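Local structure of DUF416 domain-containing protein (Shewanella baltica, 2Q9R) at residues E40-G45 with F87-V92; I102-G107 with V118-L123. The protein is of unknown function but belongs to the DUF416 family, folds as an all-helical protein and binds benzoic acid in the crystal. All blocks are in the same frame, centred on the assembly; numbering follows the deposited sequence.

Contact 1: residues E40-G45 with F87-V92; sequences EVCEFG and FEAYGV. With SO4 (sulfate ion), chain B.
The last part of helix 17-42 and the loop after it meet the loop that leads into helix 92-111 in an aromatic cluster on the surface of this helical fold, with Phe44 and Phe87 crossing almost at a right angle. The pair is an offset edge-to-face stack: the edge of Phe87 is turned toward the face of Phe44, the planes stand at 81°, and the ring centroids are 5.7 Å apart. Phe87 CZ does the touching, 3.7 Å from Phe44 CD1. Phe44 reaches this position with CG anti to its backbone N (chi1 178°), after Glu43 has taken the chain out of helical geometry with a positive phi.

Cys42 supplies the second half of the interface. Its CB packs against the Phe87 ring, 3.8 Å from CE1, while SG reaches past to the methyl of Ala89, with Cys42 SG 3.7 Å from Ala89 CB. The sulfur lies obliquely to the Phe87 ring, 5.3 Å from its centroid, a sulfur-aromatic contact. On the loop side sits a sulfate ion, probably from the crystallisation liquor; its O3 lies at the edge of the Phe87 ring, near the ring plane. Ala89 N donates a nearly straight hydrogen bond to sulfate O3 (3.1 Å, 169°).

Phe38 adds a further edge-to-face partner to Phe87, and Pro82 touches both phenylalanines. Beyond Ala89, which packs on Val138 of the second subunit, Tyr90 makes backbone hydrogen bonds to that subunit, and Gly91 touches the bound benzoic acid.

Between the two segments the attraction is therefore dispersive and quadrupolar, built from rings, a thiol and a methyl, whereas the anion is held by the N-H of Ala89, and the ring edge may add a little favourable electrostatics.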
loop_
_atom_site.group_PDB
_atom_site.type_symbol
_atom_site.label_atom_id
_atom_site.label_comp_id
_atom_site.label_asym_id
_atom_site.label_seq_id
_atom_site.Cartn_x
_atom_site.Cartn_y
_atom_site.Cartn_z
ATOM N N GLU A 40 -0.645 10.595 17.490
ATOM C CA GLU A 40 0.567 10.281 18.173
ATOM C C GLU A 40 1.717 11.077 17.585
ATOM O O GLU A 40 2.492 11.674 18.307
ATOM C CB GLU A 40 0.810 8.795 18.048
ATOM C CG GLU A 40 2.140 8.312 18.549
ATOM C CD GLU A 40 2.424 6.900 18.068
ATOM O OE1 GLU A 40 1.501 6.039 18.176
ATOM O OE2 GLU A 40 3.556 6.677 17.570
ATOM N N VAL A 41 1.802 11.110 16.260
ATOM C CA VAL A 41 2.878 11.792 15.583
ATOM C C VAL A 41 2.766 13.311 15.702
ATOM O O VAL A 41 3.742 13.988 15.904
ATOM C CB VAL A 41 2.932 11.372 14.075
ATOM C CG1 VAL A 41 3.938 12.251 13.262
ATOM C CG2 VAL A 41 3.266 9.864 13.988
ATOM N N CYS A 42 1.581 13.843 15.513
ATOM C CA CYS A 42 1.416 15.291 15.515
ATOM C C CYS A 42 0.961 15.841 16.878
ATOM O O CYS A 42 0.765 17.032 16.998
ATOM C CB CYS A 42 0.462 15.698 14.414
ATOM S SG CYS A 42 1.170 15.425 12.763
ATOM N N GLU A 43 0.832 14.965 17.879
ATOM C CA GLU A 43 0.506 15.334 19.269
ATOM C C GLU A 43 -0.782 16.148 19.294
ATOM O O GLU A 43 -0.810 17.270 19.783
ATOM C CB GLU A 43 1.673 16.067 19.920
ATOM C CG GLU A 43 2.975 15.283 19.829
ATOM C CD GLU A 43 4.154 15.952 20.518
ATOM O OE1 GLU A 43 4.792 16.847 19.915
ATOM O OE2 GLU A 43 4.453 15.557 21.665
ATOM N N PHE A 44 -1.823 15.569 18.696
ATOM C CA PHE A 44 -3.134 16.178 18.618
ATOM C C PHE A 44 -4.223 15.179 18.986
ATOM O O PHE A 44 -4.211 14.046 18.528
ATOM C CB PHE A 44 -3.439 16.737 17.214
ATOM C CG PHE A 44 -4.826 17.330 17.114
ATOM C CD1 PHE A 44 -5.042 18.656 17.442
ATOM C CD2 PHE A 44 -5.927 16.525 16.794
ATOM C CE1 PHE A 44 -6.328 19.179 17.415
ATOM C CE2 PHE A 44 -7.212 17.039 16.780
ATOM C CZ PHE A 44 -7.411 18.369 17.078
ATOM N N GLY A 45 -5.165 15.620 19.812
ATOM C CA GLY A 45 -6.451 14.950 19.962
ATOM C C GLY A 45 -6.394 13.741 20.858
ATOM O O GLY A 45 -5.345 13.377 21.392
ATOM N N PHE A 87 -1.506 21.961 10.526
ATOM C CA PHE A 87 -0.526 20.869 10.367
ATOM C C PHE A 87 0.088 20.825 8.992
ATOM O O PHE A 87 -0.624 20.922 8.018
ATOM C CB PHE A 87 -1.194 19.517 10.659
ATOM C CG PHE A 87 -1.736 19.435 12.042
ATOM C CD1 PHE A 87 -0.914 19.045 13.092
ATOM C CD2 PHE A 87 -3.033 19.833 12.314
ATOM C CE1 PHE A 87 -1.373 19.030 14.378
ATOM C CE2 PHE A 87 -3.510 19.826 13.621
ATOM C CZ PHE A 87 -2.675 19.412 14.656
ATOM N N GLU A 88 1.412 20.675 8.920
ATOM C CA GLU A 88 2.094 20.424 7.646
ATOM C C GLU A 88 2.049 18.948 7.241
ATOM O O GLU A 88 2.105 18.628 6.062
ATOM C CB GLU A 88 3.556 20.818 7.723
ATOM C CG GLU A 88 3.806 22.320 7.835
ATOM C CD GLU A 88 5.276 22.662 7.633
ATOM O OE1 GLU A 88 5.994 21.867 6.972
ATOM O OE2 GLU A 88 5.712 23.720 8.136
ATOM N N ALA A 89 2.001 18.060 8.219
ATOM C CA ALA A 89 1.965 16.620 7.951
ATOM C C ALA A 89 0.705 16.242 7.170
ATOM O O ALA A 89 -0.364 16.768 7.438
ATOM C CB ALA A 89 2.071 15.839 9.241
ATOM N N TYR A 90 0.852 15.330 6.203
ATOM C CA TYR A 90 -0.255 14.872 5.366
ATOM C C TYR A 90 -1.353 14.183 6.223
ATOM O O TYR A 90 -2.546 14.250 5.888
ATOM C CB TYR A 90 0.211 13.909 4.226
ATOM C CG TYR A 90 -0.966 13.504 3.366
ATOM C CD1 TYR A 90 -1.473 14.365 2.399
ATOM C CD2 TYR A 90 -1.636 12.313 3.600
ATOM C CE1 TYR A 90 -2.586 14.036 1.643
ATOM C CE2 TYR A 90 -2.757 11.970 2.861
ATOM C CZ TYR A 90 -3.249 12.843 1.901
ATOM O OH TYR A 90 -4.359 12.484 1.163
ATOM N N GLY A 91 -0.933 13.510 7.297
ATOM C CA GLY A 91 -1.834 12.718 8.147
ATOM C C GLY A 91 -3.051 13.452 8.664
ATOM O O GLY A 91 -4.082 12.829 8.994
ATOM N N VAL A 92 -2.983 14.772 8.732
ATOM C CA VAL A 92 -4.156 15.541 9.115
ATOM C C VAL A 92 -5.362 15.165 8.248
ATOM O O VAL A 92 -6.484 15.098 8.740
ATOM C CB VAL A 92 -3.897 17.075 9.091
ATOM C CG1 VAL A 92 -3.635 17.589 7.653
ATOM C CG2 VAL A 92 -5.058 17.812 9.786
HETATM S S SO4 B . 3.299 19.158 11.823
HETATM O O1 SO4 B . 4.131 20.355 11.957
HETATM O O2 SO4 B . 2.833 18.793 13.160
HETATM O O3 SO4 B . 2.132 19.380 10.995
HETATM O O4 SO4 B . 4.133 18.117 11.202
#

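Contact 2: residues I102-G107 with V118-L123; sequences ISTLLG and VNISKL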
loop_
_atom_site.group_PDB
_atom_site.type_symbol
_atom_site.label_atom_id
_atom_site.label_comp_id
_atom_site.label_asym_id
_atom_site.label_seq_id
_atom_site.Cartn_x
_atom_site.Cartn_y
_atom_site.Cartn_z
ATOM N N ILE A 102 -17.146 9.116 11.396
ATOM C CA ILE A 102 -17.839 8.689 12.588
ATOM C C ILE A 102 -18.908 9.711 12.920
ATOM O O ILE A 102 -20.061 9.332 13.209
ATOM C CB ILE A 102 -16.863 8.466 13.776
ATOM C CG1 ILE A 102 -15.914 7.308 13.430
ATOM C CG2 ILE A 102 -17.655 8.165 15.034
ATOM C CD1 ILE A 102 -14.629 7.226 14.288
ATOM N N SER A 103 -18.563 10.993 12.830
ATOM C CA SER A 103 -19.542 12.040 13.096
ATOM C C SER A 103 -20.723 11.962 12.132
ATOM O O SER A 103 -21.862 12.084 12.548
ATOM C CB SER A 103 -18.919 13.429 13.000
ATOM O OG SER A 103 -17.841 13.593 13.902
ATOM N N THR A 104 -20.432 11.823 10.836
ATOM C CA THR A 104 -21.458 11.678 9.795
ATOM C C THR A 104 -22.369 10.461 10.064
ATOM O O THR A 104 -23.576 10.558 10.007
ATOM C CB THR A 104 -20.792 11.540 8.412
ATOM O OG1 THR A 104 -19.935 12.668 8.198
ATOM C CG2 THR A 104 -21.825 11.425 7.286
ATOM N N LEU A 105 -21.783 9.326 10.409
ATOM C CA LEU A 105 -22.594 8.131 10.713
ATOM C C LEU A 105 -23.496 8.293 11.942
ATOM O O LEU A 105 -24.692 7.908 11.912
ATOM C CB LEU A 105 -21.670 6.908 10.847
ATOM C CG LEU A 105 -22.351 5.629 11.292
ATOM C CD1 LEU A 105 -23.588 5.295 10.386
ATOM C CD2 LEU A 105 -21.301 4.509 11.312
ATOM N N LEU A 106 -22.936 8.808 13.044
ATOM C CA LEU A 106 -23.744 9.090 14.218
ATOM C C LEU A 106 -24.843 10.087 13.878
ATOM O O LEU A 106 -25.982 9.923 14.298
ATOM C CB LEU A 106 -22.902 9.664 15.347
ATOM C CG LEU A 106 -22.199 8.732 16.320
ATOM C CD1 LEU A 106 -21.196 9.523 17.155
ATOM C CD2 LEU A 106 -23.217 8.029 17.203
ATOM N N GLY A 107 -24.510 11.110 13.097
ATOM C CA GLY A 107 -25.516 12.097 12.695
ATOM C C GLY A 107 -26.609 11.505 11.824
ATOM O O GLY A 107 -27.772 11.862 11.960
ATOM N N VAL A 118 -24.854 5.589 3.372
ATOM C CA VAL A 118 -24.366 5.065 2.112
ATOM C C VAL A 118 -23.090 5.828 1.717
ATOM O O VAL A 118 -22.135 5.213 1.354
ATOM C CB VAL A 118 -25.452 5.160 0.953
ATOM C CG1 VAL A 118 -24.820 4.954 -0.441
ATOM C CG2 VAL A 118 -26.667 4.186 1.188
ATOM N N ASN A 119 -23.087 7.153 1.838
ATOM C CA ASN A 119 -21.911 7.966 1.451
ATOM C C ASN A 119 -20.639 7.784 2.270
ATOM O O ASN A 119 -19.587 8.286 1.879
ATOM C CB ASN A 119 -22.268 9.456 1.387
ATOM C CG ASN A 119 -22.998 9.812 0.091
ATOM O OD1 ASN A 119 -22.991 9.025 -0.875
ATOM N ND2 ASN A 119 -23.641 10.989 0.063
ATOM N N ILE A 120 -20.715 7.046 3.379
ATOM C CA ILE A 120 -19.517 6.652 4.091
ATOM C C ILE A 120 -18.669 5.820 3.176
ATOM O O ILE A 120 -17.415 5.791 3.329
ATOM C CB ILE A 120 -19.818 5.858 5.418
ATOM C CG1 ILE A 120 -20.524 6.752 6.469
ATOM C CG2 ILE A 120 -18.565 5.243 5.978
ATOM C CD1 ILE A 120 -19.996 8.164 6.614
ATOM N N SER A 121 -19.303 5.141 2.190
ATOM C CA SER A 121 -18.511 4.393 1.163
ATOM C C SER A 121 -17.543 5.280 0.368
ATOM O O SER A 121 -16.379 4.921 0.145
ATOM C CB SER A 121 -19.404 3.649 0.154
ATOM O OG SER A 121 -18.605 3.098 -0.923
ATOM N N LYS A 122 -18.060 6.398 -0.116
ATOM C CA LYS A 122 -17.286 7.376 -0.858
ATOM C C LYS A 122 -16.222 8.060 -0.005
ATOM O O LYS A 122 -15.124 8.377 -0.463
ATOM C CB LYS A 122 -18.232 8.430 -1.409
ATOM C CG LYS A 122 -19.158 7.890 -2.524
ATOM C CD LYS A 122 -20.121 8.977 -3.038
ATOM C CE LYS A 122 -20.962 8.507 -4.257
ATOM N NZ LYS A 122 -21.905 9.584 -4.734
ATOM N N LEU A 123 -16.535 8.306 1.258
ATOM C CA LEU A 123 -15.573 8.926 2.131
ATOM C C LEU A 123 -14.367 8.008 2.247
ATOM O O LEU A 123 -13.215 8.428 2.076
ATOM C CB LEU A 123 -16.231 9.222 3.467
ATOM C CG LEU A 123 -15.383 9.964 4.487
ATOM C CD1 LEU A 123 -16.274 10.706 5.497
ATOM C CD2 LEU A 123 -14.462 8.961 5.174
#
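Thr104 and Ile120 meet without any aromatic ring, and the flat group beside them is the peptide joining Thr104 to Leu105. Ile120 CD1 lies over one face of this peptide, close to its normal, at 4.4 Å from Leu105 N.

The closest touch is methyl to methyl, Thr104 CG2 standing 3.8 Å from Ile120 CD1, and the same CD1 also rests 3.9 Å from Thr104 CB. The side chains run antiparallel alongside one another, and the isoleucine end touches the threonine branch and lies over the backbone. The threonine's orientation is consistent with a hydrogen bond within its helix: with chi1 at -56°, OG1 lies beside the backbone N and bonds to the carbonyl oxygen of Val100, one turn earlier, while CG2, on the other branch, lies alongside Ile120 CD1, which touches CB and CG2 about equally. On the other helix Ile120 places CG1 anti to its carbonyl carbon, and from CG1 the terminal CD1 reaches the threonine (chi2 -42°). Here the backbones come to 7.5 Å, measured from Leu105 CA to Ile120 CA.

The contact joins helix 92-111 to the start of helix 120-136, two helices connected in sequence through the short helix 114-118. Helix 17-42 packs against both: Leu105 touches its Thr25, Ile120 its Ala24 and Leu123 its Met31. Helices 47-62 and 70-79 cover another side of the 102-107 segment through Ile102 and Leu106.

As a worked case of helix pairing in a buried core, this one rests on dispersion between aliphatic groups. With its hydroxyl bonded to Val100 O within its own helix, the threonine presents its CB and methyl carbons to the neighbour, and a polar residue thereby behaves at the interface as an apolar one.

How the contacts relate
Contacts 1 and 2 lie at the surface and in the interior of the same helical chain: their centres are 22 Å apart, their nearest atoms about 10 Å, and they do not touch. The centre of contact 1 is about 19 Å from the centre of the chain, that of contact 2 about 7 Å. Two helices connect them. The last part of helix 17-42 belongs to contact 1, and the helix packs beside contact 2 farther back; helix 92-111 starts at contact 1 and carries residues 102-107. The benzoic acid pocket is close to contact 1, which contributes Gly91, with the Ala89 side chain about 6 Å from the ligand; helix 120-136, whose start forms contact 2, contributes Tyr131.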